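Austinoid biosynthesis clusters protein H (Emericella nidulans FGSC A4, PDB 5X9K) takes part in the biosynthesis of the fungal meroterpenoids austinol and dehydroaustinol as a homodimeric member of the Trt14 isomerase family. Local coordinates at residues Lys108-Ile113 with Glu127-Leu132. Sequence-based numbering, arbitrary orientation.
Sequences KVVLHI and EYVYIL
Residues Lys108-Ile113 and Glu127-Leu132 pair as the two arms of an antiparallel beta hairpin, strands 108-119 and 122-134, in the mixed sheet of the subunit; their segment axes run at 170°. Three hydrogen-bonded pairs, Val109 with Leu132, Leu111 with Tyr130 and Ile113 with Tyr128, each exchange two backbone bonds, and the two faces of the hairpin serve different neighbours. On one, Val109 and Leu132 pack against helix 26-38, while Ile113 packs against two tyrosines: Ile113 CG1 rests over one face of the Tyr130 ring, 4.1 Å from Tyr130 CG, and Ile113 CG2 approaches Tyr128 CD2 at 3.8 Å. On the other face Val110 CG1 touches Val129 CG1 at 3.9 Å, and Val110 CG2 lies beside Ile131 CG1. Val110, His112 and Val129 also reach the second subunit of the homodimer, whose Phe61 and Phe145 meet the His112 ring edge-to-face. Glu127 OE2 accepts a hydrogen bond from Ser63 N of that subunit, while OE1 takes the histidine. With CG anti to the backbone N (chi1 -173°), the His112 ring reaches the neighbouring strand, and NE2 donates to Glu127 OE1 at 2.9 Å (N-H...O 157°), nearly along the C-O bond, ring and carboxylate 18° from coplanar.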
loop_
_atom_site.group_PDB
_atom_site.type_symbol
_atom_site.label_atom_id
_atom_site.label_comp_id
_atom_site.label_asym_id
_atom_site.label_seq_id
_atom_site.Cartn_x
_atom_site.Cartn_y
_atom_site.Cartn_z
ATOM N N LYS A 108 -12.009 5.048 8.815
ATOM C CA LYS A 108 -11.027 4.683 7.798
ATOM C C LYS A 108 -11.470 3.445 7.030
ATOM O O LYS A 108 -11.974 2.472 7.610
ATOM C CB LYS A 108 -9.648 4.455 8.429
ATOM C CG LYS A 108 -8.991 5.746 8.902
ATOM C CD LYS A 108 -7.572 5.508 9.427
ATOM C CE LYS A 108 -7.108 6.656 10.314
ATOM N NZ LYS A 108 -5.820 7.242 9.852
ATOM N N VAL A 109 -11.289 3.497 5.715
ATOM C CA VAL A 109 -11.595 2.395 4.821
ATOM C C VAL A 109 -10.325 2.070 4.061
ATOM O O VAL A 109 -9.721 2.962 3.452
ATOM C CB VAL A 109 -12.724 2.739 3.839
ATOM C CG1 VAL A 109 -12.942 1.584 2.897
ATOM C CG2 VAL A 109 -14.036 3.128 4.597
ATOM N N VAL A 110 -9.924 0.807 4.091
ATOM C CA VAL A 110 -8.718 0.343 3.410
ATOM C C VAL A 110 -9.140 -0.496 2.214
ATOM O O VAL A 110 -9.936 -1.436 2.359
ATOM C CB VAL A 110 -7.808 -0.469 4.346
ATOM C CG1 VAL A 110 -6.526 -0.861 3.606
ATOM C CG2 VAL A 110 -7.457 0.353 5.571
ATOM N N LEU A 111 -8.595 -0.173 1.037
ATOM C CA LEU A 111 -9.004 -0.814 -0.207
ATOM C C LEU A 111 -7.789 -1.234 -1.011
ATOM O O LEU A 111 -6.842 -0.459 -1.161
ATOM C CB LEU A 111 -9.848 0.125 -1.062
ATOM C CG LEU A 111 -11.161 0.606 -0.451
ATOM C CD1 LEU A 111 -11.745 1.739 -1.268
ATOM C CD2 LEU A 111 -12.144 -0.560 -0.372
ATOM N N HIS A 112 -7.834 -2.453 -1.546
ATOM C CA HIS A 112 -6.869 -2.893 -2.545
ATOM C C HIS A 112 -7.456 -2.560 -3.918
ATOM O O HIS A 112 -8.433 -3.179 -4.357
ATOM C CB HIS A 112 -6.573 -4.383 -2.368
ATOM C CG HIS A 112 -5.473 -4.881 -3.240
ATOM N ND1 HIS A 112 -5.178 -6.221 -3.368
ATOM C CD2 HIS A 112 -4.585 -4.220 -4.021
ATOM C CE1 HIS A 112 -4.170 -6.365 -4.206
ATOM N NE2 HIS A 112 -3.788 -5.166 -4.614
ATOM N N ILE A 113 -6.862 -1.570 -4.593
ATOM C CA ILE A 113 -7.423 -0.937 -5.781
ATOM C C ILE A 113 -6.625 -1.329 -7.017
ATOM O O ILE A 113 -5.390 -1.380 -6.979
ATOM C CB ILE A 113 -7.407 0.595 -5.618
ATOM C CG1 ILE A 113 -8.312 1.014 -4.467
ATOM C CG2 ILE A 113 -7.785 1.299 -6.938
ATOM C CD1 ILE A 113 -9.747 0.957 -4.825
ATOM N N GLU A 127 -1.889 -0.904 -9.604
ATOM C CA GLU A 127 -2.675 -1.155 -8.405
ATOM C C GLU A 127 -2.149 -0.317 -7.250
ATOM O O GLU A 127 -1.061 0.254 -7.311
ATOM C CB GLU A 127 -2.674 -2.631 -8.027
ATOM C CG GLU A 127 -1.296 -3.220 -7.934
ATOM C CD GLU A 127 -1.324 -4.719 -7.784
ATOM O OE1 GLU A 127 -1.925 -5.211 -6.801
ATOM O OE2 GLU A 127 -0.733 -5.402 -8.655
ATOM N N TYR A 128 -2.950 -0.260 -6.180
ATOM C CA TYR A 128 -2.637 0.549 -5.012
ATOM C C TYR A 128 -3.280 -0.068 -3.782
ATOM O O TYR A 128 -4.212 -0.865 -3.878
ATOM C CB TYR A 128 -3.171 1.990 -5.106
ATOM C CG TYR A 128 -3.216 2.640 -6.460
ATOM C CD1 TYR A 128 -2.332 3.678 -6.784
ATOM C CD2 TYR A 128 -4.164 2.261 -7.403
ATOM C CE1 TYR A 128 -2.393 4.294 -8.016
ATOM C CE2 TYR A 128 -4.219 2.867 -8.628
ATOM C CZ TYR A 128 -3.342 3.879 -8.929
ATOM O OH TYR A 128 -3.426 4.470 -10.164
ATOM N N VAL A 129 -2.794 0.345 -2.617
ATOM C CA VAL A 129 -3.575 0.299 -1.389
ATOM C C VAL A 129 -3.993 1.732 -1.090
ATOM O O VAL A 129 -3.145 2.627 -0.997
ATOM C CB VAL A 129 -2.790 -0.316 -0.224
ATOM C CG1 VAL A 129 -3.641 -0.323 1.049
ATOM C CG2 VAL A 129 -2.353 -1.752 -0.577
ATOM N N TYR A 130 -5.296 1.962 -0.990
ATOM C CA TYR A 130 -5.806 3.237 -0.519
ATOM C C TYR A 130 -6.204 3.076 0.936
ATOM O O TYR A 130 -6.856 2.094 1.299
ATOM C CB TYR A 130 -7.035 3.686 -1.320
ATOM C CG TYR A 130 -6.774 4.364 -2.648
ATOM C CD1 TYR A 130 -5.496 4.435 -3.198
ATOM C CD2 TYR A 130 -7.824 4.965 -3.341
ATOM C CE1 TYR A 130 -5.280 5.090 -4.414
ATOM C CE2 TYR A 130 -7.624 5.592 -4.536
ATOM C CZ TYR A 130 -6.364 5.661 -5.073
ATOM O OH TYR A 130 -6.195 6.310 -6.270
ATOM N N ILE A 131 -5.844 4.047 1.765
ATOM C CA ILE A 131 -6.432 4.179 3.105
ATOM C C ILE A 131 -7.137 5.528 3.155
ATOM O O ILE A 131 -6.480 6.575 3.149
ATOM C CB ILE A 131 -5.390 4.063 4.223
ATOM C CG1 ILE A 131 -4.699 2.698 4.171
ATOM C CG2 ILE A 131 -6.063 4.259 5.575
ATOM C CD1 ILE A 131 -3.541 2.548 5.145
ATOM N N LEU A 132 -8.467 5.509 3.227
ATOM C CA LEU A 132 -9.271 6.727 3.159
ATOM C C LEU A 132 -9.878 6.995 4.528
ATOM O O LEU A 132 -10.586 6.137 5.070
ATOM C CB LEU A 132 -10.368 6.596 2.104
ATOM C CG LEU A 132 -9.862 6.167 0.715
ATOM C CD1 LEU A 132 -11.003 6.003 -0.267
ATOM C CD2 LEU A 132 -8.852 7.168 0.196
#